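Local coordinates for putative trimethylamine methyltransferase (Rhizobium meliloti, PDB 4YYC), which probably acts as a methyltransferase of the trimethylamine methyltransferase family, at residues A[209-212]-A[216-219]; A[259-264]-A[305-310]. All blocks are in the same frame, centred on the assembly; numbering follows the deposited sequence.

Contacts 1 and 2 are both partly buried, their centres 14 Å apart on the same side of the chain's centre, yet they differ in chemistry. Contact 1 fits a loop against the start of helix 215-229, the helix that follows it: a small contact around one serine, with no hydrogen bond across it, whose polar atoms are bonded by neighbouring threonines and Tyr263. Contact 2 joins two helices of the barrel, 254-265 and 286-307, by aliphatic packing that runs out to Lys261 and the exposed Arg308. Helix 254-265 serves both: Tyr263 OH lies 2.6 Å from Ser211 O, a probable hydrogen bond, and Val262 packs on Ala218, while Lys261 and Ala264 meet the longer helix.

Contact 1: A[209-212]-A[216-219]; sequences MGSV and ERAE
Ser211 meets helix 215-229 at Arg217 and Ala218, and the van der Waals part of the meeting is small but close. The serine hydroxyl oxygen, Ser211 OG, sits 3.3 Å from Arg217 CB, touching the arginine at the base of its side chain. With chi1 at 176°, OG lies anti to the serine's own backbone N, which carries it out along the arginine stem, where Arg217 CD is still 4.1 Å from Ser211 OG. Ser211 CB faces the helix backbone more loosely, 3.9 Å from Arg217 O.

The second kind of contact is made by the serine carbonyl. Ser211 O approaches Ala218 CA to 3.6 Å and stands equally far from Ala218 CB; the CA-H...O contact is bent, 122° at the hydrogen, and so can add little. The stronger hold on this oxygen comes from Tyr263 OH of helix 254-265, whose ring also packs on the Ala218 methyl.

This is the turn from strand 208-209 into helix 215-229 within a beta-alpha-beta crossover, the next parallel strand being 240-245, and such repeated units build the TIM barrel known from this family. The Ser211 side chain is about 12 Å from a bound unidentified ligand.

No hydrogen bond joins residues 209-212 to 216-219; threonines of the same loop and helix, Thr213 and Thr221, supply the bonds. Thr221 OG1, one turn further along the helix, bonds both Ser211 N and Arg217 O, satisfying the serine amide and tying it to the helix backbone. The chain of Arg217, extended from CG to NE, takes the guanidinium past the serine, and NH1 is hydrogen-bonded to Thr213 OG1; the same threonine oxygen makes a weak hydrogen bond with Ser211 OG. His193 of helix 192-202 lies against both Ser211 and Arg217.

Contact 2: A[259-264]-A[305-310]; sequences AAKVYA and QLIRKG
Ile307 points its two aliphatic branches at different residues of helix 254-265, one turn apart. The longer branch meets Lys261, the two side chains crossing at about a right angle: Ile307 CD1 lies 3.6 Å from Lys261 CG and 4.0 Å from Lys261 CD, touching the lower part of the lysine chain. The shorter branch is turned to the helix surface, with Ile307 CG2 3.8 Å from the Ala264 methyl carbon CB. This division follows from chi1 of -63°, which sets CG2 anti to the backbone N and CG1 beside it. Cut back to an alanine here, the side chain would lose both outer branches and is likely to leave a gap beside Lys261 CG and Ala264 CB.

Lys261 bends at chi3, and its NZ departs to salt bridges with Glu82 and Asp80, while Leu86 of helix 81-90 also touches Ile307. At the exposed edge Arg308, modelled in two conformations, has CB 3.5 Å from Ala264 O in one of them. Arg308 is the first residue to leave helical geometry, and the turn beyond it is held by Gln305, whose OE1 accepts a hydrogen bond from Gly310 N at 2.8 Å.

Such packing, small residue against branched one, joins helices 254-265 and 286-307, consecutive outer helices on either side in sequence of strand 269-277, as in the helical layer of a TIM barrel.

Contact 1: A[209-212]-A[216-219]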
HETATM    1  N   MSE A 209      17.049 -10.924 -18.762  1.00 15.32           N
HETATM    2  CA  MSE A 209      15.972 -11.307 -19.674  1.00 15.51           C
HETATM    3  C   MSE A 209      16.449 -11.214 -21.094  1.00 15.74           C
HETATM    4  O   MSE A 209      17.369 -10.461 -21.425  1.00 16.58           O
HETATM    5  CB  MSE A 209      14.771 -10.360 -19.483  1.00 15.34           C
HETATM    6  CG  MSE A 209      14.175 -10.432 -18.088  1.00 15.47           C
HETATM    7 SE   MSE A 209      12.763  -9.093 -17.873  1.00 16.19          SE
HETATM    8  CE  MSE A 209      11.361 -10.039 -18.822  1.00 16.22           C
ATOM      9  N   GLY A 210      15.791 -11.950 -21.975  1.00 15.73           N
ATOM     10  CA  GLY A 210      16.180 -12.024 -23.363  1.00 15.85           C
ATOM     11  C   GLY A 210      15.404 -11.154 -24.299  1.00 16.03           C
ATOM     12  O   GLY A 210      14.429 -10.502 -23.935  1.00 15.66           O
ATOM     13  N   SER A 211      15.869 -11.107 -25.553  1.00 16.05           N
ATOM     14  CA  SER A 211      15.198 -10.284 -26.563  1.00 16.40           C
ATOM     15  C   SER A 211      14.007 -11.063 -27.115  1.00 16.41           C
ATOM     16  O   SER A 211      14.118 -12.292 -27.344  1.00 16.53           O
ATOM     17  CB  SER A 211      16.137  -9.954 -27.710  1.00 17.31           C
ATOM     18  OG  SER A 211      15.457  -9.221 -28.732  1.00 18.18           O
ATOM     19  N   VAL A 212      12.910 -10.350 -27.363  1.00 16.20           N
ATOM     20  CA  VAL A 212      11.690 -10.953 -27.901  1.00 16.59           C
ATOM     21  C   VAL A 212      11.167 -10.256 -29.121  1.00 17.36           C
ATOM     22  O   VAL A 212      10.105 -10.588 -29.618  1.00 18.25           O
ATOM     23  CB  VAL A 212      10.591 -11.123 -26.826  1.00 16.16           C
ATOM     24  CG1 VAL A 212      11.041 -12.102 -25.761  1.00 16.15           C
ATOM     25  CG2 VAL A 212      10.208  -9.802 -26.236  1.00 16.18           C
ATOM     26  N   GLU A 216      14.818 -14.305 -34.624  1.00 21.53           N
ATOM     27  CA  GLU A 216      16.260 -14.363 -34.791  1.00 22.88           C
ATOM     28  C   GLU A 216      17.024 -13.694 -33.633  1.00 21.11           C
ATOM     29  O   GLU A 216      18.160 -14.068 -33.328  1.00 20.38           O
ATOM     30  CB  GLU A 216      16.676 -13.787 -36.162  1.00 25.42           C
ATOM     31  CG  GLU A 216      16.300 -12.332 -36.380  1.00 27.62           C
ATOM     32  CD  GLU A 216      14.946 -12.087 -37.096  1.00 30.32           C
ATOM     33  OE1 GLU A 216      13.991 -12.946 -37.048  1.00 29.46           O
ATOM     34  OE2 GLU A 216      14.868 -10.978 -37.746  1.00 34.20           O
ATOM     35  N   ARG A 217      16.377 -12.720 -32.999  1.00 19.84           N
ATOM     36  CA  ARG A 217      16.951 -12.032 -31.834  1.00 18.92           C
ATOM     37  C   ARG A 217      16.882 -12.880 -30.596  1.00 18.61           C
ATOM     38  O   ARG A 217      17.808 -12.864 -29.774  1.00 18.64           O
ATOM     39  CB  ARG A 217      16.300 -10.662 -31.629  1.00 18.55           C
ATOM     40  CG  ARG A 217      16.454  -9.785 -32.846  1.00 18.95           C
ATOM     41  CD  ARG A 217      15.718  -8.495 -32.796  1.00 19.09           C
ATOM     42  NE  ARG A 217      15.703  -7.904 -34.122  1.00 19.73           N
ATOM     43  CZ  ARG A 217      14.818  -7.011 -34.558  1.00 20.43           C
ATOM     44  NH1 ARG A 217      13.868  -6.497 -33.780  1.00 20.66           N
ATOM     45  NH2 ARG A 217      14.927  -6.604 -35.810  1.00 21.68           N
ATOM     46  N   ALA A 218      15.819 -13.673 -30.480  1.00 18.05           N
ATOM     47  CA  ALA A 218      15.764 -14.689 -29.443  1.00 18.04           C
ATOM     48  C   ALA A 218      16.845 -15.729 -29.693  1.00 18.48           C
ATOM     49  O   ALA A 218      17.504 -16.174 -28.748  1.00 18.27           O
ATOM     50  CB  ALA A 218      14.367 -15.295 -29.373  1.00 17.85           C
ATOM     51  N   GLU A 219      17.051 -16.146 -30.952  1.00 19.24           N
ATOM     52  CA  GLU A 219      18.128 -17.086 -31.252  0.50 20.04           C
ATOM     53  C   GLU A 219      19.485 -16.495 -30.875  1.00 19.72           C
ATOM     54  O   GLU A 219      20.332 -17.174 -30.273  1.00 19.45           O
ATOM     55  CB  GLU A 219      18.071 -17.500 -32.731  0.50 21.24           C
ATOM     56  CG  GLU A 219      16.873 -18.390 -33.017  0.50 22.34           C
ATOM     57  CD  GLU A 219      16.627 -18.622 -34.489  0.50 23.90           C
ATOM     58  OE1 GLU A 219      17.235 -17.925 -35.317  0.50 25.09           O
ATOM     59  OE2 GLU A 219      15.842 -19.542 -34.809  0.50 25.73           O
TER

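Contact 2: A[259-264]-A[305-310]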
ATOM      1  N   ALA A 259       9.110 -15.867 -30.703  1.00 18.59           N
ATOM      2  CA  ALA A 259      10.041 -15.838 -29.583  1.00 18.46           C
ATOM      3  C   ALA A 259       9.759 -16.977 -28.590  1.00 18.33           C
ATOM      4  O   ALA A 259      10.698 -17.615 -28.118  1.00 18.61           O
ATOM      5  CB  ALA A 259       9.992 -14.508 -28.864  1.00 18.35           C
ATOM      6  N   ALA A 260       8.485 -17.238 -28.320  1.00 18.18           N
ATOM      7  CA  ALA A 260       8.105 -18.317 -27.407  1.00 18.62           C
ATOM      8  C   ALA A 260       8.629 -19.649 -27.893  1.00 18.60           C
ATOM      9  O   ALA A 260       9.168 -20.438 -27.102  1.00 18.74           O
ATOM     10  CB  ALA A 260       6.591 -18.375 -27.228  1.00 18.57           C
ATOM     11  N   LYS A 261       8.518 -19.890 -29.210  1.00 19.01           N
ATOM     12  CA  LYS A 261       9.007 -21.162 -29.764  1.00 20.00           C
ATOM     13  C   LYS A 261      10.541 -21.319 -29.567  1.00 20.27           C
ATOM     14  O   LYS A 261      11.024 -22.415 -29.184  1.00 21.92           O
ATOM     15  CB  LYS A 261       8.616 -21.324 -31.240  1.00 20.63           C
ATOM     16  CG  LYS A 261       7.123 -21.468 -31.417  1.00 21.24           C
ATOM     17  CD  LYS A 261       6.639 -21.757 -32.826  1.00 22.65           C
ATOM     18  CE  LYS A 261       6.946 -20.687 -33.818  1.00 23.64           C
ATOM     19  NZ  LYS A 261       6.384 -21.082 -35.152  1.00 24.93           N
ATOM     20  N   VAL A 262      11.293 -20.243 -29.779  1.00 19.30           N
ATOM     21  CA  VAL A 262      12.733 -20.336 -29.577  1.00 18.91           C
ATOM     22  C   VAL A 262      13.072 -20.638 -28.129  1.00 18.40           C
ATOM     23  O   VAL A 262      13.797 -21.565 -27.826  1.00 18.69           O
ATOM     24  CB  VAL A 262      13.449 -19.035 -30.011  1.00 18.72           C
ATOM     25  CG1 VAL A 262      14.930 -19.034 -29.618  1.00 19.01           C
ATOM     26  CG2 VAL A 262      13.236 -18.756 -31.496  1.00 19.16           C
ATOM     27  N   TYR A 263      12.564 -19.813 -27.217  1.00 17.69           N
ATOM     28  CA  TYR A 263      12.902 -19.991 -25.830  1.00 17.54           C
ATOM     29  C   TYR A 263      12.436 -21.311 -25.241  1.00 18.04           C
ATOM     30  O   TYR A 263      13.228 -21.989 -24.552  1.00 18.23           O
ATOM     31  CB  TYR A 263      12.398 -18.801 -25.021  1.00 16.89           C
ATOM     32  CG  TYR A 263      13.211 -17.541 -25.325  1.00 16.53           C
ATOM     33  CD1 TYR A 263      14.584 -17.550 -25.162  1.00 16.85           C
ATOM     34  CD2 TYR A 263      12.621 -16.365 -25.777  1.00 16.12           C
ATOM     35  CE1 TYR A 263      15.350 -16.422 -25.395  1.00 16.55           C
ATOM     36  CE2 TYR A 263      13.403 -15.245 -26.031  1.00 16.12           C
ATOM     37  CZ  TYR A 263      14.748 -15.291 -25.826  1.00 16.29           C
ATOM     38  OH  TYR A 263      15.490 -14.164 -26.074  1.00 16.44           O
ATOM     39  N   ALA A 264      11.207 -21.733 -25.567  1.00 18.16           N
ATOM     40  CA  ALA A 264      10.734 -23.031 -25.075  1.00 19.07           C
ATOM     41  C   ALA A 264      11.570 -24.190 -25.608  1.00 20.29           C
ATOM     42  O   ALA A 264      11.761 -25.154 -24.896  1.00 22.15           O
ATOM     43  CB  ALA A 264       9.256 -23.218 -25.365  1.00 18.83           C
ATOM     44  N   GLN A 305       4.240 -25.899 -23.760  1.00 18.62           N
ATOM     45  CA  GLN A 305       4.425 -27.321 -23.474  1.00 19.45           C
ATOM     46  C   GLN A 305       4.276 -28.140 -24.740  1.00 20.19           C
ATOM     47  O   GLN A 305       4.808 -29.246 -24.815  1.00 20.41           O
ATOM     48  CB  GLN A 305       3.457 -27.812 -22.378  1.00 19.63           C
ATOM     49  CG  GLN A 305       3.504 -27.025 -21.068  1.00 19.31           C
ATOM     50  CD  GLN A 305       4.872 -27.033 -20.474  1.00 19.57           C
ATOM     51  OE1 GLN A 305       5.356 -28.106 -20.017  1.00 20.44           O
ATOM     52  NE2 GLN A 305       5.551 -25.878 -20.489  1.00 19.30           N
ATOM     53  N   LEU A 306       3.553 -27.602 -25.729  1.00 20.25           N
ATOM     54  CA  LEU A 306       3.492 -28.237 -27.049  1.00 21.20           C
ATOM     55  C   LEU A 306       4.809 -28.171 -27.787  1.00 21.61           C
ATOM     56  O   LEU A 306       5.105 -29.036 -28.649  1.00 22.90           O
ATOM     57  CB  LEU A 306       2.347 -27.690 -27.893  1.00 21.66           C
ATOM     58  CG  LEU A 306       0.931 -27.886 -27.347  1.00 21.93           C
ATOM     59  CD1 LEU A 306      -0.032 -27.206 -28.289  1.00 22.33           C
ATOM     60  CD2 LEU A 306       0.587 -29.330 -27.174  1.00 22.88           C
ATOM     61  N   ILE A 307       5.581 -27.132 -27.522  1.00 21.26           N
ATOM     62  CA  ILE A 307       6.928 -27.007 -28.065  1.00 21.71           C
ATOM     63  C   ILE A 307       7.884 -27.910 -27.302  1.00 22.76           C
ATOM     64  O   ILE A 307       8.588 -28.675 -27.956  1.00 23.87           O
ATOM     65  CB  ILE A 307       7.405 -25.552 -28.057  1.00 21.17           C
ATOM     66  CG1 ILE A 307       6.505 -24.696 -28.972  1.00 21.29           C
ATOM     67  CG2 ILE A 307       8.888 -25.445 -28.433  1.00 20.78           C
ATOM     68  CD1 ILE A 307       6.694 -24.927 -30.461  1.00 22.16           C
ATOM     69  N   ARG A 308       7.934 -27.830 -25.966  1.00 22.00           N
ATOM     70  CA  ARG A 308       8.745 -28.750 -25.146  0.50 22.68           C
ATOM     71  C   ARG A 308       8.097 -28.970 -23.804  1.00 22.95           C
ATOM     72  O   ARG A 308       7.885 -28.025 -23.019  1.00 22.37           O
ATOM     73  CB  ARG A 308      10.142 -28.210 -24.921  0.50 22.48           C
ATOM     74  CG  ARG A 308      11.064 -28.354 -26.094  0.50 22.70           C
ATOM     75  CD  ARG A 308      11.139 -29.756 -26.664  0.50 23.40           C
ATOM     76  NE  ARG A 308      12.071 -29.742 -27.771  0.50 23.34           N
ATOM     77  CZ  ARG A 308      11.771 -29.553 -29.048  0.50 23.60           C
ATOM     78  NH1 ARG A 308      10.531 -29.366 -29.447  0.50 23.61           N
ATOM     79  NH2 ARG A 308      12.739 -29.592 -29.941  0.50 23.64           N
ATOM     80  N   LYS A 309       7.739 -30.213 -23.513  1.00 23.37           N
ATOM     81  CA  LYS A 309       7.219 -30.563 -22.210  1.00 23.97           C
ATOM     82  C   LYS A 309       8.253 -30.186 -21.167  1.00 23.39           C
ATOM     83  O   LYS A 309       9.443 -30.480 -21.324  1.00 24.50           O
ATOM     84  CB  LYS A 309       6.931 -32.061 -22.145  1.00 25.59           C
ATOM     85  CG  LYS A 309       5.671 -32.463 -22.878  1.00 27.29           C
ATOM     86  CD  LYS A 309       5.472 -33.972 -22.899  1.00 29.83           C
ATOM     87  CE  LYS A 309       4.289 -34.310 -23.798  1.00 31.45           C
ATOM     88  NZ  LYS A 309       3.918 -35.734 -23.674  1.00 34.71           N
ATOM     89  N   GLY A 310       7.800 -29.483 -20.128  1.00 22.15           N
ATOM     90  CA  GLY A 310       8.676 -29.045 -19.089  1.00 21.96           C
ATOM     91  C   GLY A 310       9.299 -27.693 -19.307  1.00 21.43           C
ATOM     92  O   GLY A 310       9.957 -27.177 -18.401  1.00 21.02           O
TER